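Iron Transport-associated domain protein (Bacillus anthracis, PDB 4H8Q) binds heme through its NEAT domain and probably serves as a hemophore that extracts heme from methemoglobin for iron acquisition. Local coordinates at residues I18-L23 and I52-K57; T63-E68 and A74-V79. The protein carries 1 engineered substitution. One frame throughout, in Å; residues are numbered along the deposited sequence.

Contact 1 of 2, residues I18-L23 and I52-K57; sequences IAFKVL and IAMTLK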
loop_
_atom_site.group_PDB
_atom_site.type_symbol
_atom_site.label_atom_id
_atom_site.label_comp_id
_atom_site.label_asym_id
_atom_site.label_seq_id
_atom_site.Cartn_x
_atom_site.Cartn_y
_atom_site.Cartn_z
ATOM N N ILE A 18 3.515 11.427 -1.998
ATOM C CA ILE A 18 2.953 10.918 -3.242
ATOM C C ILE A 18 1.517 10.450 -3.058
ATOM O O ILE A 18 1.228 9.575 -2.247
ATOM C CB ILE A 18 3.830 9.812 -3.872
ATOM C CG1 ILE A 18 3.238 9.378 -5.221
ATOM C CG2 ILE A 18 4.000 8.640 -2.913
ATOM C CD1 ILE A 18 4.227 8.640 -6.116
ATOM N N ALA A 19 0.602 11.055 -3.811
ATOM C CA ALA A 19 -0.795 10.656 -3.729
ATOM C C ALA A 19 -1.017 9.349 -4.471
ATOM O O ALA A 19 -0.299 9.035 -5.419
ATOM C CB ALA A 19 -1.699 11.747 -4.312
ATOM N N PHE A 20 -2.016 8.589 -4.044
ATOM C CA PHE A 20 -2.333 7.326 -4.709
ATOM C C PHE A 20 -3.762 6.915 -4.390
ATOM O O PHE A 20 -4.401 7.478 -3.485
ATOM C CB PHE A 20 -1.371 6.219 -4.261
ATOM C CG PHE A 20 -1.590 5.788 -2.840
ATOM C CD1 PHE A 20 -1.007 6.493 -1.796
ATOM C CD2 PHE A 20 -2.396 4.693 -2.545
ATOM C CE1 PHE A 20 -1.226 6.113 -0.481
ATOM C CE2 PHE A 20 -2.613 4.298 -1.235
ATOM C CZ PHE A 20 -2.029 5.010 -0.199
ATOM N N LYS A 21 -4.252 5.930 -5.140
ATOM C CA LYS A 21 -5.547 5.323 -4.901
ATOM C C LYS A 21 -5.363 3.813 -4.998
ATOM O O LYS A 21 -4.497 3.337 -5.742
ATOM C CB LYS A 21 -6.552 5.785 -5.968
ATOM C CG LYS A 21 -6.948 7.246 -5.873
ATOM C CD LYS A 21 -7.798 7.656 -7.073
ATOM C CE LYS A 21 -8.208 9.127 -6.996
ATOM N NZ LYS A 21 -8.941 9.567 -8.225
ATOM N N VAL A 22 -6.158 3.066 -4.243
ATOM C CA VAL A 22 -6.208 1.619 -4.399
ATOM C C VAL A 22 -7.425 1.277 -5.247
ATOM O O VAL A 22 -8.536 1.704 -4.940
ATOM C CB VAL A 22 -6.303 0.898 -3.046
ATOM C CG1 VAL A 22 -6.224 -0.619 -3.237
ATOM C CG2 VAL A 22 -5.170 1.372 -2.126
ATOM N N LEU A 23 -7.197 0.494 -6.296
ATOM C CA LEU A 23 -8.234 0.156 -7.266
ATOM C C LEU A 23 -8.666 -1.296 -7.151
ATOM O O LEU A 23 -7.863 -2.181 -6.866
ATOM C CB LEU A 23 -7.714 0.426 -8.680
ATOM C CG LEU A 23 -7.211 1.838 -8.969
ATOM C CD1 LEU A 23 -6.622 1.910 -10.383
ATOM C CD2 LEU A 23 -8.336 2.868 -8.773
ATOM N N ILE A 52 8.191 3.098 -1.066
ATOM C CA ILE A 52 6.964 3.717 -0.613
ATOM C C ILE A 52 6.710 3.269 0.807
ATOM O O ILE A 52 6.777 2.076 1.105
ATOM C CB ILE A 52 5.782 3.241 -1.464
ATOM C CG1 ILE A 52 6.031 3.566 -2.940
ATOM C CG2 ILE A 52 4.470 3.840 -0.945
ATOM C CD1 ILE A 52 5.971 5.040 -3.249
ATOM N N ALA A 53 6.439 4.228 1.682
ATOM C CA ALA A 53 5.987 3.944 3.034
ATOM C C ALA A 53 4.536 4.369 3.147
ATOM O O ALA A 53 4.200 5.541 2.968
ATOM C CB ALA A 53 6.844 4.684 4.056
ATOM N N MET A 54 3.679 3.401 3.446
ATOM C CA MET A 54 2.235 3.603 3.418
ATOM C C MET A 54 1.621 3.234 4.760
ATOM O O MET A 54 1.924 2.173 5.307
ATOM C CB MET A 54 1.626 2.705 2.341
ATOM C CG MET A 54 0.133 2.863 2.190
ATOM S SD MET A 54 -0.466 1.869 0.818
ATOM C CE MET A 54 0.485 2.544 -0.534
ATOM N N THR A 55 0.756 4.100 5.279
ATOM C CA THR A 55 0.042 3.826 6.519
ATOM C C THR A 55 -1.252 3.050 6.264
ATOM O O THR A 55 -2.083 3.450 5.432
ATOM C CB THR A 55 -0.284 5.131 7.270
ATOM O OG1 THR A 55 0.943 5.794 7.616
ATOM C CG2 THR A 55 -1.081 4.839 8.535
ATOM N N LEU A 56 -1.402 1.939 6.979
ATOM C CA LEU A 56 -2.632 1.150 6.963
ATOM C C LEU A 56 -3.455 1.478 8.200
ATOM O O LEU A 56 -2.933 1.477 9.324
ATOM C CB LEU A 56 -2.299 -0.341 6.975
ATOM C CG LEU A 56 -1.445 -0.877 5.824
ATOM C CD1 LEU A 56 -1.111 -2.341 6.016
ATOM C CD2 LEU A 56 -2.170 -0.680 4.509
ATOM N N LYS A 57 -4.736 1.762 7.991
ATOM C CA LYS A 57 -5.669 1.964 9.093
ATOM C C LYS A 57 -6.362 0.648 9.433
ATOM O O LYS A 57 -6.278 -0.311 8.673
ATOM C CB LYS A 57 -6.681 3.046 8.725
ATOM C CG LYS A 57 -6.022 4.412 8.530
ATOM C CD LYS A 57 -6.639 5.207 7.391
ATOM C CE LYS A 57 -8.010 5.716 7.731
ATOM N NZ LYS A 57 -8.543 6.579 6.634
#
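Met54 reaches past strand 41-46, inside the barrel, to lie over one face of the Phe20 ring, and a second apolar pair, Ile18 with Ile52, meets beside it. From Met54 CB, with CG anti to the backbone N, the chain runs out nearly straight, and CG comes within 3.9 Å of Phe20 CZ. The sulfur is next: Met54 SD lies 3.7 Å from Phe20 CZ, oblique to the ring rather than above its middle. A bend at chi3 (-59°) then folds the methyl back over the ring. Met54 CE stands 3.8 Å from the Phe20 ring centroid, 23° off the ring normal and displaced toward the rim, and its nearest ring atom is Phe20 CZ at 3.5 Å. This is a CH-pi contact by the methyl combined with a Met-aromatic contact by the sulfur. Ile18 O and Val22 CG2 lie in the plane of the Phe20 ring, at its edge. In the second pair the side chains cross at about a right angle, Ile18 CG2 meeting Ile52 CD1 at 4.1 Å. Every contact between the two segments is thus made by side chains; the nearest CA atoms, those of Ile18 and Ile52, are 8.7 Å apart, consistent with a strand in between. That strand is 41-46, which lies between strands 14-24 and 49-56 in the sheet; its Ala41 and Leu43, Phe124 of strand 114-125 and Phe92 of strand 87-94 also pack against these side chains inside the barrel.

Contact 2 of 2, residues T63-E68 and A74-V79; sequences TKFQTE and ADAKVV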
loop_
_atom_site.group_PDB
_atom_site.type_symbol
_atom_site.label_atom_id
_atom_site.label_comp_id
_atom_site.label_asym_id
_atom_site.label_seq_id
_atom_site.Cartn_x
_atom_site.Cartn_y
_atom_site.Cartn_z
ATOM N N THR A 63 -4.338 -8.629 7.932
ATOM C CA THR A 63 -3.396 -9.637 8.414
ATOM C C THR A 63 -2.221 -9.901 7.481
ATOM O O THR A 63 -1.165 -10.362 7.923
ATOM C CB THR A 63 -4.102 -10.944 8.804
ATOM O OG1 THR A 63 -4.827 -11.439 7.680
ATOM C CG2 THR A 63 -5.073 -10.694 9.947
ATOM N N LYS A 64 -2.396 -9.616 6.196
ATOM C CA LYS A 64 -1.313 -9.743 5.230
ATOM C C LYS A 64 -1.391 -8.619 4.219
ATOM O O LYS A 64 -2.485 -8.190 3.833
ATOM C CB LYS A 64 -1.389 -11.068 4.470
ATOM C CG LYS A 64 -1.079 -12.306 5.288
ATOM C CD LYS A 64 -1.014 -13.532 4.382
ATOM C CE LYS A 64 -0.381 -14.716 5.102
ATOM N NZ LYS A 64 -0.411 -15.963 4.277
ATOM N N PHE A 65 -0.231 -8.140 3.786
ATOM C CA PHE A 65 -0.182 -7.165 2.708
ATOM C C PHE A 65 1.053 -7.409 1.854
ATOM O O PHE A 65 2.177 -7.394 2.363
ATOM C CB PHE A 65 -0.178 -5.725 3.240
ATOM C CG PHE A 65 -0.094 -4.699 2.154
ATOM C CD1 PHE A 65 -1.172 -4.494 1.298
ATOM C CD2 PHE A 65 1.068 -3.984 1.940
ATOM C CE1 PHE A 65 -1.101 -3.565 0.277
ATOM C CE2 PHE A 65 1.152 -3.047 0.914
ATOM C CZ PHE A 65 0.066 -2.831 0.089
ATOM N N GLN A 66 0.847 -7.643 0.559
ATOM C CA GLN A 66 1.958 -7.996 -0.323
ATOM C C GLN A 66 1.945 -7.143 -1.582
ATOM O O GLN A 66 0.889 -6.703 -2.044
ATOM C CB GLN A 66 1.873 -9.475 -0.706
ATOM C CG GLN A 66 1.836 -10.398 0.484
ATOM C CD GLN A 66 1.714 -11.851 0.086
ATOM O OE1 GLN A 66 1.295 -12.174 -1.026
ATOM N NE2 GLN A 66 2.070 -12.740 1.005
ATOM N N THR A 67 3.121 -6.901 -2.149
ATOM C CA THR A 67 3.183 -6.218 -3.428
ATOM C C THR A 67 4.030 -7.031 -4.396
ATOM O O THR A 67 4.835 -7.864 -3.975
ATOM C CB THR A 67 3.746 -4.790 -3.301
ATOM O OG1 THR A 67 5.097 -4.839 -2.823
ATOM C CG2 THR A 67 2.910 -3.971 -2.337
ATOM N N GLU A 68 3.826 -6.805 -5.686
ATOM C CA GLU A 68 4.544 -7.574 -6.700
ATOM C C GLU A 68 5.991 -7.124 -6.758
ATOM O O GLU A 68 6.276 -5.930 -6.858
ATOM C CB GLU A 68 3.888 -7.427 -8.076
ATOM C CG GLU A 68 4.571 -8.264 -9.165
ATOM C CD GLU A 68 3.665 -8.567 -10.350
ATOM O OE1 GLU A 68 2.683 -7.829 -10.567
ATOM O OE2 GLU A 68 3.937 -9.553 -11.067
ATOM N N ALA A 74 5.610 -10.359 -2.475
ATOM C CA ALA A 74 6.376 -10.359 -1.237
ATOM C C ALA A 74 5.678 -9.547 -0.164
ATOM O O ALA A 74 5.096 -8.499 -0.452
ATOM C CB ALA A 74 7.762 -9.789 -1.488
ATOM N N ASP A 75 5.731 -10.036 1.072
ATOM C CA ASP A 75 5.198 -9.277 2.192
ATOM C C ASP A 75 5.938 -7.948 2.320
ATOM O O ASP A 75 7.173 -7.903 2.315
ATOM C CB ASP A 75 5.316 -10.070 3.498
ATOM C CG ASP A 75 4.514 -11.363 3.476
ATOM O OD1 ASP A 75 5.119 -12.439 3.658
ATOM O OD2 ASP A 75 3.282 -11.309 3.287
ATOM N N ALA A 76 5.190 -6.858 2.433
ATOM C CA ALA A 76 5.812 -5.561 2.665
ATOM C C ALA A 76 6.387 -5.520 4.074
ATOM O O ALA A 76 5.810 -6.069 5.010
ATOM C CB ALA A 76 4.801 -4.441 2.477
ATOM N N LYS A 77 7.524 -4.853 4.225
ATOM C CA LYS A 77 8.156 -4.714 5.531
ATOM C C LYS A 77 7.366 -3.800 6.455
ATOM O O LYS A 77 6.983 -2.697 6.069
ATOM C CB LYS A 77 9.568 -4.144 5.357
ATOM C CG LYS A 77 10.332 -4.057 6.670
ATOM C CD LYS A 77 11.609 -3.246 6.515
ATOM C CE LYS A 77 12.476 -3.366 7.765
ATOM N NZ LYS A 77 11.704 -3.124 9.023
ATOM N N VAL A 78 7.123 -4.238 7.688
ATOM C CA VAL A 78 6.485 -3.354 8.652
ATOM C C VAL A 78 7.579 -2.535 9.326
ATOM O O VAL A 78 8.429 -3.086 10.035
ATOM C CB VAL A 78 5.696 -4.130 9.710
ATOM C CG1 VAL A 78 5.059 -3.170 10.701
ATOM C CG2 VAL A 78 4.632 -4.997 9.030
ATOM N N VAL A 79 7.573 -1.230 9.087
ATOM C CA VAL A 79 8.616 -0.361 9.640
ATOM C C VAL A 79 8.182 0.381 10.899
ATOM O O VAL A 79 9.005 0.979 11.591
ATOM C CB VAL A 79 9.143 0.636 8.588
ATOM C CG1 VAL A 79 9.860 -0.111 7.479
ATOM C CG2 VAL A 79 8.005 1.478 8.018
HETATM O O HOH W 1 2.079 -9.376 4.950
HETATM O O HOH W 2 3.128 -6.358 5.044
HETATM O O HOH W 3 6.155 -5.923 -0.583
#
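With its CG anti to the carbonyl carbon and the chain extended beyond, Gln66 runs alongside Asp75, whose CG takes the same placement. The two side chains diverge where they leave the backbone, but their outer parts lie side by side, pointing the same way. Gln66 NE2 donates to Asp75 OD2 at 3.0 Å. The acceptor lies in the amide plane, yet the amide reaches the oxygen from above the carboxylate plane, 48° out of it, and the two planes are turned 61° apart. Water 1 accepts from Phe65 N and lies 2.8 Å from Asp75 OD2, to which it probably donates. The backbones form an antiparallel beta hairpin of strands 62-69 and 72-82, the latter interrupted at Ala76. Gln66 and Asp75 are a non-hydrogen-bonded pair, and Thr67 with Ala74 is the hydrogen-bonded pair next to it: Ala74 N reaches Thr67 O at 3.0 Å and Thr67 N reaches Ala74 O at 3.1 Å. At the interruption, Ala76 N still makes a nearly straight bond to Phe65 O, 3.1 Å long with 170° at the hydrogen. Water 3 links Thr67 OG1 to Ala74 O. On the buried side, Ala76 CB approaches the edge of the Phe65 ring, 3.8 Å from Phe65 CD2, and Val90 of strand 87-94 touches both residues.

Overall arrangement
Both contacts belong to one antiparallel sheet of eight strands closed into a barrel, within the Iron Transport-associated (NEAT) domain. They come in series along the chain: contact 1 closes on strand 49-56, and contact 2 opens on the next strand, 62-69. Their centres lie 13 Å apart and their nearest atoms about 4 Å, without touching. Contact 1 joins strands two apart in the sheet, contact 2 adjacent ones. Strand 87-94 lies between strands 49-56 and 72-82, with Phe92 touching Met54 and Thr67, and so ties the two within one heme-binding barrel. The side chain of Phe65, about 7 Å from the heme, lies nearer it than that of Met54, about 10 Å away; neither is a pocket residue.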